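Local coordinates for Baccell_00875 (PDB 5NO8), which acts as a polysaccharide lyase that probably removes the L-rhamnose caps from glucuronic acid on complex arabinogalactan proteins, at residues H187-T193 with E236-H242; L478-F482 with D514-F519; T522-V527 with Q550-Q554. One frame throughout, in Å; residues are numbered along the deposited sequence.

Contact 1 (H187-T193 with E236-H242)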
ATOM      1  N   HIS A 187      -4.189   6.785  19.274  1.00 16.93           N
ATOM      2  CA  HIS A 187      -4.465   5.835  18.222  1.00 16.27           C
ATOM      3  C   HIS A 187      -5.169   4.618  18.826  1.00 16.56           C
ATOM      4  O   HIS A 187      -5.371   4.544  20.033  1.00 15.92           O
ATOM      5  CB  HIS A 187      -3.153   5.450  17.594  1.00 17.31           C
ATOM      6  CG  HIS A 187      -2.389   6.624  17.083  1.00 16.37           C
ATOM      7  ND1 HIS A 187      -2.824   7.384  16.026  1.00 17.69           N
ATOM      8  CD2 HIS A 187      -1.213   7.174  17.489  1.00 18.72           C
ATOM      9  CE1 HIS A 187      -1.947   8.351  15.794  1.00 18.55           C
ATOM     10  NE2 HIS A 187      -0.966   8.253  16.676  1.00 16.90           N
ATOM     11  N   LEU A 188      -5.541   3.673  17.972  1.00 15.33           N
ATOM     12  CA  LEU A 188      -6.260   2.500  18.409  1.00 16.08           C
ATOM     13  C   LEU A 188      -5.566   1.224  17.950  1.00 15.14           C
ATOM     14  O   LEU A 188      -5.057   1.160  16.844  1.00 16.54           O
ATOM     15  CB  LEU A 188      -7.661   2.538  17.828  1.00 15.63           C
ATOM     16  CG  LEU A 188      -8.733   1.656  18.464  1.00 16.68           C
ATOM     17  CD1 LEU A 188      -9.206   2.273  19.757  1.00 18.05           C
ATOM     18  CD2 LEU A 188      -9.922   1.487  17.537  1.00 17.61           C
ATOM     19  N   GLY A 189      -5.639   0.215  18.798  1.00 15.09           N
ATOM     20  CA  GLY A 189      -5.109  -1.099  18.514  1.00 14.69           C
ATOM     21  C   GLY A 189      -6.145  -2.170  18.762  1.00 15.06           C
ATOM     22  O   GLY A 189      -7.039  -2.003  19.604  1.00 13.80           O
ATOM     23  N   LEU A 190      -5.999  -3.273  18.029  1.00 14.35           N
ATOM     24  CA  LEU A 190      -6.776  -4.482  18.239  1.00 13.91           C
ATOM     25  C   LEU A 190      -5.751  -5.594  18.239  1.00 14.32           C
ATOM     26  O   LEU A 190      -5.009  -5.722  17.262  1.00 13.34           O
ATOM     27  CB  LEU A 190      -7.788  -4.694  17.113  1.00 13.99           C
ATOM     28  CG  LEU A 190      -8.668  -5.958  17.181  1.00 14.05           C
ATOM     29  CD1 LEU A 190      -9.934  -5.761  16.358  1.00 14.25           C
ATOM     30  CD2 LEU A 190      -7.938  -7.214  16.680  1.00 14.27           C
ATOM     31  N   VAL A 191      -5.704  -6.360  19.329  1.00 13.52           N
ATOM     32  CA  VAL A 191      -4.771  -7.458  19.488  1.00 13.66           C
ATOM     33  C   VAL A 191      -5.564  -8.722  19.757  1.00 13.43           C
ATOM     34  O   VAL A 191      -6.337  -8.773  20.730  1.00 12.83           O
ATOM     35  CB  VAL A 191      -3.773  -7.179  20.614  1.00 13.48           C
ATOM     36  CG1 VAL A 191      -2.981  -8.430  21.010  1.00 14.57           C
ATOM     37  CG2 VAL A 191      -2.826  -6.082  20.165  1.00 14.29           C
ATOM     38  N   VAL A 192      -5.363  -9.727  18.908  1.00 13.04           N
ATOM     39  CA  VAL A 192      -6.009 -11.041  19.116  1.00 13.64           C
ATOM     40  C   VAL A 192      -5.309 -11.762  20.267  1.00 14.37           C
ATOM     41  O   VAL A 192      -4.071 -11.929  20.310  1.00 13.96           O
ATOM     42  CB  VAL A 192      -5.989 -11.902  17.828  1.00 14.18           C
ATOM     43  CG1 VAL A 192      -6.432 -13.353  18.090  1.00 14.37           C
ATOM     44  CG2 VAL A 192      -6.792 -11.238  16.741  1.00 14.31           C
ATOM     45  N   THR A 193      -6.115 -12.217  21.221  1.00 14.76           N
ATOM     46  CA  THR A 193      -5.609 -12.924  22.397  1.00 14.99           C
ATOM     47  C   THR A 193      -6.098 -14.343  22.553  1.00 15.30           C
ATOM     48  O   THR A 193      -5.535 -15.064  23.346  1.00 16.70           O
ATOM     49  CB  THR A 193      -5.956 -12.138  23.679  1.00 16.40           C
ATOM     50  OG1 THR A 193      -7.361 -11.814  23.708  1.00 16.92           O
ATOM     51  CG2 THR A 193      -5.151 -10.841  23.692  1.00 18.07           C
ATOM     52  N   GLU A 236     -10.944 -14.070  20.775  1.00 14.82           N
ATOM     53  CA  GLU A 236     -10.968 -12.972  21.699  1.00 15.37           C
ATOM     54  C   GLU A 236      -9.988 -11.904  21.213  1.00 15.17           C
ATOM     55  O   GLU A 236      -8.897 -12.214  20.743  1.00 14.38           O
ATOM     56  CB  GLU A 236     -10.583 -13.467  23.092  1.00 17.64           C
ATOM     57  CG  GLU A 236     -10.571 -12.395  24.162  1.00 20.08           C
ATOM     58  CD  GLU A 236      -9.968 -12.880  25.474  1.00 24.12           C
ATOM     59  OE1 GLU A 236     -10.755 -13.071  26.421  1.00 27.99           O
ATOM     60  OE2 GLU A 236      -8.728 -13.087  25.558  1.00 28.03           O
ATOM     61  N   TRP A 237     -10.359 -10.649  21.355  1.00 13.67           N
ATOM     62  CA  TRP A 237      -9.394  -9.600  21.131  1.00 13.83           C
ATOM     63  C   TRP A 237      -9.584  -8.466  22.115  1.00 14.35           C
ATOM     64  O   TRP A 237     -10.641  -8.370  22.741  1.00 14.03           O
ATOM     65  CB  TRP A 237      -9.438  -9.108  19.699  1.00 13.05           C
ATOM     66  CG  TRP A 237     -10.786  -8.626  19.153  1.00 13.47           C
ATOM     67  CD1 TRP A 237     -11.685  -7.792  19.748  1.00 13.78           C
ATOM     68  CD2 TRP A 237     -11.328  -8.928  17.865  1.00 13.72           C
ATOM     69  NE1 TRP A 237     -12.753  -7.578  18.931  1.00 13.86           N
ATOM     70  CE2 TRP A 237     -12.561  -8.259  17.762  1.00 14.15           C
ATOM     71  CE3 TRP A 237     -10.875  -9.672  16.780  1.00 14.54           C
ATOM     72  CZ2 TRP A 237     -13.348  -8.318  16.614  1.00 14.34           C
ATOM     73  CZ3 TRP A 237     -11.675  -9.743  15.637  1.00 14.54           C
ATOM     74  CH2 TRP A 237     -12.890  -9.082  15.577  1.00 14.31           C
ATOM     75  N   HIS A 238      -8.539  -7.644  22.235  1.00 14.40           N
ATOM     76  CA  HIS A 238      -8.546  -6.435  23.046  1.00 15.14           C
ATOM     77  C   HIS A 238      -8.448  -5.246  22.104  1.00 15.99           C
ATOM     78  O   HIS A 238      -7.582  -5.259  21.225  1.00 16.35           O
ATOM     79  CB  HIS A 238      -7.327  -6.394  23.917  1.00 16.70           C
ATOM     80  CG  HIS A 238      -7.353  -7.351  25.051  1.00 18.29           C
ATOM     81  ND1 HIS A 238      -6.999  -6.979  26.325  1.00 20.47           N
ATOM     82  CD2 HIS A 238      -7.692  -8.658  25.119  1.00 20.17           C
ATOM     83  CE1 HIS A 238      -7.103  -8.022  27.135  1.00 20.76           C
ATOM     84  NE2 HIS A 238      -7.504  -9.059  26.424  1.00 20.63           N
ATOM     85  N   VAL A 239      -9.325  -4.255  22.293  1.00 15.02           N
ATOM     86  CA  VAL A 239      -9.321  -2.996  21.571  1.00 15.59           C
ATOM     87  C   VAL A 239      -8.974  -1.889  22.549  1.00 16.52           C
ATOM     88  O   VAL A 239      -9.532  -1.824  23.638  1.00 15.64           O
ATOM     89  CB  VAL A 239     -10.673  -2.744  20.901  1.00 15.99           C
ATOM     90  CG1 VAL A 239     -10.673  -1.395  20.201  1.00 17.02           C
ATOM     91  CG2 VAL A 239     -10.978  -3.863  19.926  1.00 16.20           C
ATOM     92  N   PHE A 240      -7.989  -1.065  22.205  1.00 16.14           N
ATOM     93  CA  PHE A 240      -7.385  -0.178  23.215  1.00 16.25           C
ATOM     94  C   PHE A 240      -6.719   1.027  22.569  1.00 16.47           C
ATOM     95  O   PHE A 240      -6.282   0.992  21.424  1.00 14.58           O
ATOM     96  CB  PHE A 240      -6.320  -0.921  24.033  1.00 16.83           C
ATOM     97  CG  PHE A 240      -5.242  -1.545  23.183  1.00 16.75           C
ATOM     98  CD1 PHE A 240      -5.415  -2.840  22.671  1.00 16.80           C
ATOM     99  CD2 PHE A 240      -4.073  -0.859  22.874  1.00 16.98           C
ATOM    100  CE1 PHE A 240      -4.443  -3.426  21.882  1.00 17.38           C
ATOM    101  CE2 PHE A 240      -3.094  -1.447  22.065  1.00 17.63           C
ATOM    102  CZ  PHE A 240      -3.278  -2.730  21.573  1.00 17.81           C
ATOM    103  N   ALA A 241      -6.627   2.087  23.357  1.00 16.79           N
ATOM    104  CA  ALA A 241      -5.947   3.292  22.954  1.00 16.59           C
ATOM    105  C   ALA A 241      -4.449   3.094  23.107  1.00 15.89           C
ATOM    106  O   ALA A 241      -3.994   2.399  24.000  1.00 16.18           O
ATOM    107  CB  ALA A 241      -6.395   4.447  23.846  1.00 17.96           C
ATOM    108  N   HIS A 242      -3.685   3.735  22.242  1.00 15.97           N
ATOM    109  CA  HIS A 242      -2.246   3.754  22.365  1.00 16.27           C
ATOM    110  C   HIS A 242      -1.644   5.025  21.794  1.00 16.70           C
ATOM    111  O   HIS A 242      -2.316   5.810  21.145  1.00 16.85           O
ATOM    112  CB  HIS A 242      -1.604   2.476  21.770  1.00 16.49           C
ATOM    113  CG  HIS A 242      -1.672   2.393  20.282  1.00 16.52           C
ATOM    114  ND1 HIS A 242      -0.800   3.072  19.461  1.00 15.67           N
ATOM    115  CD2 HIS A 242      -2.530   1.739  19.457  1.00 16.48           C
ATOM    116  CE1 HIS A 242      -1.088   2.808  18.198  1.00 15.38           C
ATOM    117  NE2 HIS A 242      -2.144   2.014  18.168  1.00 14.99           N
TER
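Phe-240 and His-242 each set CG between their own backbone N and carbonyl carbon (chi1 56° and 71°), a rotation that lays both rings back across the strand 187-193. The Phe-240 ring settles over Gly-189, whose CA lies 4.1 Å from the centroid of that ring, over its face, in a CH-pi contact. A beta carbon at Gly-189 would run into Phe-240 CZ, so the bare backbone is what admits the ring. This cross-strand pairing is the motif called aromatic rescue of glycine. Val-191 then closes the edge of the phenyl group, with CG2 in the ring plane 3.6 Å from Phe-240 CE1. At the next hydrogen-bonded pair, two residues along, the His-242 ring takes His-187 CB over its face, 3.7 Å from the imidazole centroid, while Gly-189 N lies at the ring edge.

On the other side of the sheet Leu-190 reaches Trp-237, its CD1 over the indole face near the shared CD2-CE2 bond, 3.9 Å from the centroid of the five-membered ring, a CH-pi contact. At the far end Thr-193 OG1 donates to Glu-236 OE2 over 2.6 Å, meeting the carboxylate on its anti side and 18° out of plane. The backbones run antiparallel, and paired N-H...O=C bonds at His-187 with His-242, Gly-189 with Phe-240 and Val-191 with His-238 fix the register, with Thr-193 N to Glu-236 O adding a last one.

Both strands are interior members of an eight-stranded antiparallel sheet. Strand 175-180 flanks the first; strand 122-131 flanks the second and supplies Glu-125, which accepts from Trp-237 NE1. Helix 245-254 packs over the face bearing Val-191, Phe-240 and His-242, and His-242 ND1 is bonded to Gly-244 N just before that helix.

Contact 2 (L478-F482 with D514-F519); sequences LKSMF and DLRNDF
Lys-479 and Asp-514 approach from opposite directions, while Asp-518 comes in across the lysine at about a right angle, so that one ammonium group is gripped by two carboxylates. The lysine chain is bent at chi2 and chi3 (-58° and -56°), which curls it toward the other helix. Its NZ lies 2.8 Å from Asp-514 OD2, met on the syn side but well out of the carboxylate plane, and 2.7 Å from Asp-518 OD2, where the syn lone pair is used. The two acids are four residues apart, hence on one side of their helix, and the shared cation probably offsets the repulsion between them. Tyrosine hydroxyls complete the network: Tyr-475 bonds Asp-514 OD2 and Tyr-487 bonds Asp-518 OD1. Shortening the side chain at Lys-479 to an alanine removes the ammonium group and would probably leave the carboxylates of Asp-514 and Asp-518 close together without their common counter-charge.

Beside this salt-bridge network the contact turns apolar. Phe-482 crosses Phe-519 at about a right angle, and Phe-519 CE1 lies in the plane of the Phe-482 ring, 3.9 Å from Phe-482 CZ. Leu-515 CD1 also meets that ring edge, 4.0 Å from Phe-482 CE2. The same methyl is touched by Leu-478 CD1 at 3.9 Å, the two leucines crossing perpendicularly. Asp-518 bridges the two layers, its OD2 3.5 Å from Phe-482 CD2.

The local helix axes stand 11.5 Å apart, a spacing filled by side chains, at 37°. Helices 469-485 and 509-529, separated in sequence by helix 496-505, thus run roughly parallel, as alternate helices of an up-and-down helical array do. Helix 496-505 packs on Leu-515 and Phe-519, while helix 448-465 backs Leu-478, and Phe-519 also reaches Leu-555 of helix 542-559.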
ATOM      1  N   LEU A 478       8.525  21.975 -18.285  1.00 25.67           N
ATOM      2  CA  LEU A 478       8.215  22.426 -16.945  1.00 26.37           C
ATOM      3  C   LEU A 478       7.585  23.830 -16.946  1.00 28.67           C
ATOM      4  O   LEU A 478       6.671  24.099 -16.158  1.00 26.26           O
ATOM      5  CB  LEU A 478       9.437  22.390 -16.038  1.00 27.81           C
ATOM      6  CG  LEU A 478       9.956  20.992 -15.665  1.00 26.65           C
ATOM      7  CD1 LEU A 478      11.203  21.138 -14.817  1.00 26.63           C
ATOM      8  CD2 LEU A 478       8.872  20.193 -14.937  1.00 28.34           C
ATOM      9  N   LYS A 479       8.052  24.702 -17.838  1.00 28.53           N
ATOM     10  CA  LYS A 479       7.463  26.053 -17.949  1.00 29.70           C
ATOM     11  C   LYS A 479       6.020  26.026 -18.442  1.00 29.46           C
ATOM     12  O   LYS A 479       5.183  26.755 -17.933  1.00 31.27           O
ATOM     13  CB  LYS A 479       8.313  26.929 -18.873  1.00 28.55           C
ATOM     14  CG  LYS A 479       9.704  27.240 -18.342  1.00 28.46           C
ATOM     15  CD  LYS A 479       9.761  27.936 -16.993  1.00 29.20           C
ATOM     16  CE  LYS A 479       8.974  29.257 -16.969  1.00 31.29           C
ATOM     17  NZ  LYS A 479       9.477  30.175 -15.908  1.00 31.86           N
ATOM     18  N   SER A 480       5.752  25.186 -19.440  1.00 29.39           N
ATOM     19  CA  SER A 480       4.416  24.964 -19.965  1.00 29.79           C
ATOM     20  C   SER A 480       3.505  24.459 -18.864  1.00 32.41           C
ATOM     21  O   SER A 480       2.337  24.862 -18.783  1.00 31.97           O
ATOM     22  CB  SER A 480       4.454  23.966 -21.118  1.00 28.95           C
ATOM     23  OG  SER A 480       3.168  23.702 -21.652  1.00 28.78           O
ATOM     24  N   MET A 481       4.034  23.577 -18.010  1.00 30.25           N
ATOM     25  CA  MET A 481       3.267  23.089 -16.878  1.00 29.84           C
ATOM     26  C   MET A 481       2.944  24.216 -15.883  1.00 29.11           C
ATOM     27  O   MET A 481       1.780  24.411 -15.560  1.00 31.07           O
ATOM     28  CB  MET A 481       3.975  21.919 -16.190  1.00 30.86           C
ATOM     29  CG  MET A 481       3.049  21.169 -15.232  1.00 32.91           C
ATOM     30  SD  MET A 481       2.964  21.992 -13.640  1.00 34.93           S
ATOM     31  CE  MET A 481       2.013  20.802 -12.677  1.00 34.94           C
ATOM     32  N   PHE A 482       3.942  24.970 -15.426  1.00 29.82           N
ATOM     33  CA  PHE A 482       3.699  26.083 -14.495  1.00 31.44           C
ATOM     34  C   PHE A 482       2.776  27.179 -15.085  1.00 32.64           C
ATOM     35  O   PHE A 482       1.947  27.735 -14.366  1.00 30.49           O
ATOM     36  CB  PHE A 482       5.007  26.739 -14.045  1.00 34.18           C
ATOM     37  CG  PHE A 482       5.914  25.832 -13.259  1.00 37.39           C
ATOM     38  CD1 PHE A 482       5.432  25.098 -12.175  1.00 39.39           C
ATOM     39  CD2 PHE A 482       7.262  25.727 -13.583  1.00 38.25           C
ATOM     40  CE1 PHE A 482       6.272  24.271 -11.441  1.00 41.64           C
ATOM     41  CE2 PHE A 482       8.104  24.899 -12.854  1.00 38.30           C
ATOM     42  CZ  PHE A 482       7.608  24.168 -11.788  1.00 38.67           C
ATOM     43  N   ASP A 514      15.860  30.896 -13.368  1.00 29.78           N
ATOM     44  CA  ASP A 514      14.413  30.991 -13.610  1.00 31.69           C
ATOM     45  C   ASP A 514      13.619  29.775 -13.093  1.00 32.73           C
ATOM     46  O   ASP A 514      12.569  29.919 -12.445  1.00 29.33           O
ATOM     47  CB  ASP A 514      14.142  31.137 -15.104  1.00 32.97           C
ATOM     48  CG  ASP A 514      12.678  31.312 -15.413  1.00 33.23           C
ATOM     49  OD1 ASP A 514      12.012  32.099 -14.716  1.00 36.39           O
ATOM     50  OD2 ASP A 514      12.187  30.681 -16.365  1.00 34.76           O
ATOM     51  N   LEU A 515      14.115  28.588 -13.413  1.00 32.42           N
ATOM     52  CA  LEU A 515      13.502  27.353 -12.912  1.00 31.43           C
ATOM     53  C   LEU A 515      13.617  27.264 -11.400  1.00 29.90           C
ATOM     54  O   LEU A 515      12.653  26.902 -10.737  1.00 31.23           O
ATOM     55  CB  LEU A 515      14.129  26.122 -13.563  1.00 31.02           C
ATOM     56  CG  LEU A 515      13.409  24.798 -13.268  1.00 30.75           C
ATOM     57  CD1 LEU A 515      11.980  24.820 -13.778  1.00 31.78           C
ATOM     58  CD2 LEU A 515      14.189  23.633 -13.878  1.00 30.10           C
ATOM     59  N   ARG A 516      14.774  27.614 -10.857  1.00 28.58           N
ATOM     60  CA  ARG A 516      14.968  27.647  -9.422  1.00 30.66           C
ATOM     61  C   ARG A 516      13.947  28.567  -8.729  1.00 34.28           C
ATOM     62  O   ARG A 516      13.384  28.211  -7.683  1.00 30.80           O
ATOM     63  CB  ARG A 516      16.409  28.040  -9.098  1.00 31.78           C
ATOM     64  CG  ARG A 516      16.729  28.145  -7.616  1.00 33.77           C
ATOM     65  CD  ARG A 516      18.224  28.163  -7.404  1.00 36.47           C
ATOM     66  NE  ARG A 516      18.576  28.510  -6.030  1.00 39.95           N
ATOM     67  CZ  ARG A 516      19.670  28.106  -5.384  1.00 43.48           C
ATOM     68  NH1 ARG A 516      20.575  27.315  -5.964  1.00 47.93           N
ATOM     69  NH2 ARG A 516      19.869  28.499  -4.126  1.00 44.77           N
ATOM     70  N   ASN A 517      13.688  29.730  -9.329  1.00 33.57           N
ATOM     71  CA  ASN A 517      12.673  30.646  -8.811  1.00 34.23           C
ATOM     72  C   ASN A 517      11.267  30.046  -8.887  1.00 32.93           C
ATOM     73  O   ASN A 517      10.466  30.247  -7.972  1.00 36.84           O
ATOM     74  CB  ASN A 517      12.695  31.999  -9.567  1.00 36.12           C
ATOM     75  CG  ASN A 517      13.936  32.836  -9.287  1.00 35.84           C
ATOM     76  OD1 ASN A 517      14.250  33.730 -10.076  1.00 41.82           O
ATOM     77  ND2 ASN A 517      14.641  32.572  -8.182  1.00 35.77           N
ATOM     78  N   ASP A 518      10.965  29.335  -9.969  1.00 31.73           N
ATOM     79  CA  ASP A 518       9.685  28.613 -10.092  1.00 31.69           C
ATOM     80  C   ASP A 518       9.525  27.554  -8.989  1.00 29.31           C
ATOM     81  O   ASP A 518       8.459  27.455  -8.366  1.00 26.81           O
ATOM     82  CB  ASP A 518       9.530  27.944 -11.460  1.00 33.73           C
ATOM     83  CG  ASP A 518       9.219  28.928 -12.586  1.00 38.17           C
ATOM     84  OD1 ASP A 518       8.826  30.082 -12.317  1.00 42.40           O
ATOM     85  OD2 ASP A 518       9.344  28.526 -13.760  1.00 41.30           O
ATOM     86  N   PHE A 519      10.579  26.787  -8.742  1.00 27.01           N
ATOM     87  CA  PHE A 519      10.537  25.799  -7.662  1.00 26.11           C
ATOM     88  C   PHE A 519      10.383  26.466  -6.294  1.00 26.16           C
ATOM     89  O   PHE A 519       9.647  25.960  -5.441  1.00 26.06           O
ATOM     90  CB  PHE A 519      11.772  24.886  -7.656  1.00 25.40           C
ATOM     91  CG  PHE A 519      11.871  23.951  -8.833  1.00 24.14           C
ATOM     92  CD1 PHE A 519      10.751  23.408  -9.447  1.00 24.50           C
ATOM     93  CD2 PHE A 519      13.125  23.582  -9.312  1.00 25.53           C
ATOM     94  CE1 PHE A 519      10.872  22.538 -10.526  1.00 24.14           C
ATOM     95  CE2 PHE A 519      13.248  22.703 -10.371  1.00 23.76           C
ATOM     96  CZ  PHE A 519      12.125  22.181 -10.978  1.00 23.43           C
TER

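Contact 3 (T522-V527 with Q550-Q554)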
ATOM      1  N   THR A 522       6.731  27.225  -5.776  1.00 30.54           N
ATOM      2  CA  THR A 522       6.023  26.002  -5.421  1.00 30.50           C
ATOM      3  C   THR A 522       6.292  25.619  -3.966  1.00 27.96           C
ATOM      4  O   THR A 522       5.368  25.266  -3.235  1.00 27.99           O
ATOM      5  CB  THR A 522       6.365  24.838  -6.387  1.00 30.79           C
ATOM      6  OG1 THR A 522       5.806  25.103  -7.679  1.00 32.18           O
ATOM      7  CG2 THR A 522       5.797  23.507  -5.870  1.00 32.03           C
ATOM      8  N   GLY A 523       7.557  25.647  -3.561  1.00 27.78           N
ATOM      9  CA  GLY A 523       7.939  25.403  -2.187  1.00 28.52           C
ATOM     10  C   GLY A 523       7.199  26.274  -1.178  1.00 31.10           C
ATOM     11  O   GLY A 523       6.742  25.790  -0.139  1.00 28.41           O
ATOM     12  N   ASP A 524       7.066  27.560  -1.500  1.00 30.32           N
ATOM     13  CA  ASP A 524       6.347  28.481  -0.617  1.00 31.75           C
ATOM     14  C   ASP A 524       4.856  28.137  -0.553  1.00 28.53           C
ATOM     15  O   ASP A 524       4.293  28.163   0.527  1.00 29.20           O
ATOM     16  CB  ASP A 524       6.610  29.945  -1.022  1.00 32.04           C
ATOM     17  CG  ASP A 524       8.073  30.347  -0.847  1.00 34.30           C
ATOM     18  OD1 ASP A 524       8.831  29.650  -0.126  1.00 35.36           O
ATOM     19  OD2 ASP A 524       8.485  31.370  -1.441  1.00 35.65           O
ATOM     20  N   VAL A 525       4.245  27.737  -1.667  1.00 29.94           N
ATOM     21  CA  VAL A 525       2.843  27.282  -1.643  1.00 31.10           C
ATOM     22  C   VAL A 525       2.681  26.047  -0.747  1.00 32.57           C
ATOM     23  O   VAL A 525       1.777  26.008   0.088  1.00 31.19           O
ATOM     24  CB  VAL A 525       2.265  27.033  -3.047  1.00 33.17           C
ATOM     25  CG1 VAL A 525       0.885  26.369  -2.983  1.00 34.29           C
ATOM     26  CG2 VAL A 525       2.158  28.346  -3.821  1.00 32.95           C
ATOM     27  N   PHE A 526       3.574  25.065  -0.875  1.00 30.48           N
ATOM     28  CA  PHE A 526       3.458  23.844  -0.067  1.00 29.03           C
ATOM     29  C   PHE A 526       3.625  24.119   1.415  1.00 28.27           C
ATOM     30  O   PHE A 526       2.911  23.560   2.230  1.00 27.46           O
ATOM     31  CB  PHE A 526       4.464  22.768  -0.511  1.00 28.72           C
ATOM     32  CG  PHE A 526       4.226  22.198  -1.900  1.00 27.91           C
ATOM     33  CD1 PHE A 526       3.100  22.497  -2.667  1.00 27.33           C
ATOM     34  CD2 PHE A 526       5.148  21.278  -2.420  1.00 28.47           C
ATOM     35  CE1 PHE A 526       2.930  21.942  -3.932  1.00 27.78           C
ATOM     36  CE2 PHE A 526       4.972  20.719  -3.678  1.00 27.17           C
ATOM     37  CZ  PHE A 526       3.873  21.053  -4.437  1.00 28.15           C
ATOM     38  N   VAL A 527       4.574  24.980   1.763  1.00 28.95           N
ATOM     39  CA  VAL A 527       4.769  25.390   3.148  1.00 29.05           C
ATOM     40  C   VAL A 527       3.538  26.114   3.720  1.00 31.12           C
ATOM     41  O   VAL A 527       3.157  25.884   4.878  1.00 30.29           O
ATOM     42  CB  VAL A 527       6.040  26.268   3.302  1.00 28.94           C
ATOM     43  CG1 VAL A 527       6.124  26.909   4.681  1.00 29.20           C
ATOM     44  CG2 VAL A 527       7.289  25.427   3.073  1.00 28.52           C
ATOM     45  N   GLN A 550       8.821  14.932  -1.048  1.00 19.83           N
ATOM     46  CA  GLN A 550       9.824  14.604  -2.078  1.00 20.27           C
ATOM     47  C   GLN A 550      10.320  15.910  -2.715  1.00 21.19           C
ATOM     48  O   GLN A 550      11.524  16.154  -2.837  1.00 22.17           O
ATOM     49  CB  GLN A 550       9.182  13.695  -3.144  1.00 21.32           C
ATOM     50  CG  GLN A 550      10.061  13.234  -4.299  1.00 23.19           C
ATOM     51  CD  GLN A 550       9.267  12.558  -5.419  1.00 23.64           C
ATOM     52  OE1 GLN A 550       8.061  12.816  -5.619  1.00 24.16           O
ATOM     53  NE2 GLN A 550       9.942  11.692  -6.168  1.00 23.46           N
ATOM     54  N   PHE A 551       9.373  16.767  -3.060  1.00 20.84           N
ATOM     55  CA  PHE A 551       9.700  18.075  -3.628  1.00 20.98           C
ATOM     56  C   PHE A 551      10.464  18.970  -2.659  1.00 21.15           C
ATOM     57  O   PHE A 551      11.533  19.522  -3.001  1.00 21.95           O
ATOM     58  CB  PHE A 551       8.431  18.782  -4.067  1.00 21.01           C
ATOM     59  CG  PHE A 551       8.693  20.139  -4.630  1.00 21.44           C
ATOM     60  CD1 PHE A 551       8.959  20.284  -5.956  1.00 22.22           C
ATOM     61  CD2 PHE A 551       8.721  21.252  -3.796  1.00 22.04           C
ATOM     62  CE1 PHE A 551       9.234  21.529  -6.499  1.00 22.76           C
ATOM     63  CE2 PHE A 551       8.989  22.497  -4.314  1.00 22.52           C
ATOM     64  CZ  PHE A 551       9.241  22.636  -5.661  1.00 23.49           C
ATOM     65  N   LEU A 552       9.920  19.134  -1.458  1.00 20.85           N
ATOM     66  CA  LEU A 552      10.535  20.000  -0.462  1.00 21.16           C
ATOM     67  C   LEU A 552      11.935  19.566  -0.045  1.00 22.25           C
ATOM     68  O   LEU A 552      12.808  20.415   0.167  1.00 21.02           O
ATOM     69  CB  LEU A 552       9.654  20.153   0.770  1.00 22.53           C
ATOM     70  CG  LEU A 552       8.323  20.902   0.594  1.00 24.11           C
ATOM     71  CD1 LEU A 552       7.467  20.626   1.806  1.00 25.35           C
ATOM     72  CD2 LEU A 552       8.511  22.404   0.430  1.00 25.73           C
ATOM     73  N   ALA A 553      12.159  18.260   0.094  1.00 20.30           N
ATOM     74  CA  ALA A 553      13.470  17.770   0.486  1.00 21.35           C
ATOM     75  C   ALA A 553      14.520  18.069  -0.594  1.00 20.88           C
ATOM     76  O   ALA A 553      15.650  18.470  -0.284  1.00 22.01           O
ATOM     77  CB  ALA A 553      13.424  16.286   0.793  1.00 20.79           C
ATOM     78  N   GLN A 554      14.142  17.856  -1.844  1.00 21.22           N
ATOM     79  CA  GLN A 554      14.994  18.228  -2.978  1.00 21.34           C
ATOM     80  C   GLN A 554      15.233  19.741  -3.016  1.00 23.74           C
ATOM     81  O   GLN A 554      16.356  20.191  -3.274  1.00 23.93           O
ATOM     82  CB  GLN A 554      14.396  17.800  -4.296  1.00 22.10           C
ATOM     83  CG  GLN A 554      14.379  16.303  -4.544  1.00 23.04           C
ATOM     84  CD  GLN A 554      13.689  15.984  -5.835  1.00 22.63           C
ATOM     85  OE1 GLN A 554      12.505  15.618  -5.850  1.00 27.08           O
ATOM     86  NE2 GLN A 554      14.382  16.165  -6.931  1.00 19.73           N
TER
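Gly-523 and Leu-552 bring the two backbones nearest, their CA atoms 6.2 Å apart, where helices crossing at 125° between N-to-C directions have local axes 10.2 Å from each other. The CD2 methyl of Leu-552 lies against the backbone of Gly-523, 3.9 Å from its O. The same methyl touches Val-527 CG2 and Phe-526 CB. Helices 509-529 and 542-559 are consecutive in the chain and cross steeply, an oblique alpha-alpha packing in the largely helical part of the lyase.

The aromatic half of the contact is built on Phe-551, whose CG stands anti to the backbone N (chi1 179°), sending the ring toward the opposing helix. Phe-526 turns its edge to that ring's face in an offset edge-to-face pair, centroids 5.3 Å apart. Thr-522 places CG2 over a face of Phe-551, 3.9 Å from the ring centroid, a CH-pi contact. The same methyl also lies over a face of Phe-526, one turn along its own helix. Thr-522 OG1 is bonded to Tyr-487 O, and Tyr-490 stacks on Phe-526.

Overall arrangement
All three contacts are largely buried, yet they secure different architectures. Contact 1 belongs to the beta-sheet part of the chain and is held mainly by backbone hydrogen bonds, its centre about 49 Å from that of contact 2 and on the opposite side of the chain's centre. Contacts 2 and 3 lie in the helical part and share helix 509-529; their centres are only about 13 Å apart and they touch, Phe-519 O meeting Phe-551 CZ. Between these two the chemistry diverges: contact 2 sets a salt-bridge network, partly exposed at Lys-479 and Asp-514, beside an apolar layer, whereas contact 3 joins its helices by apolar and aromatic packing alone.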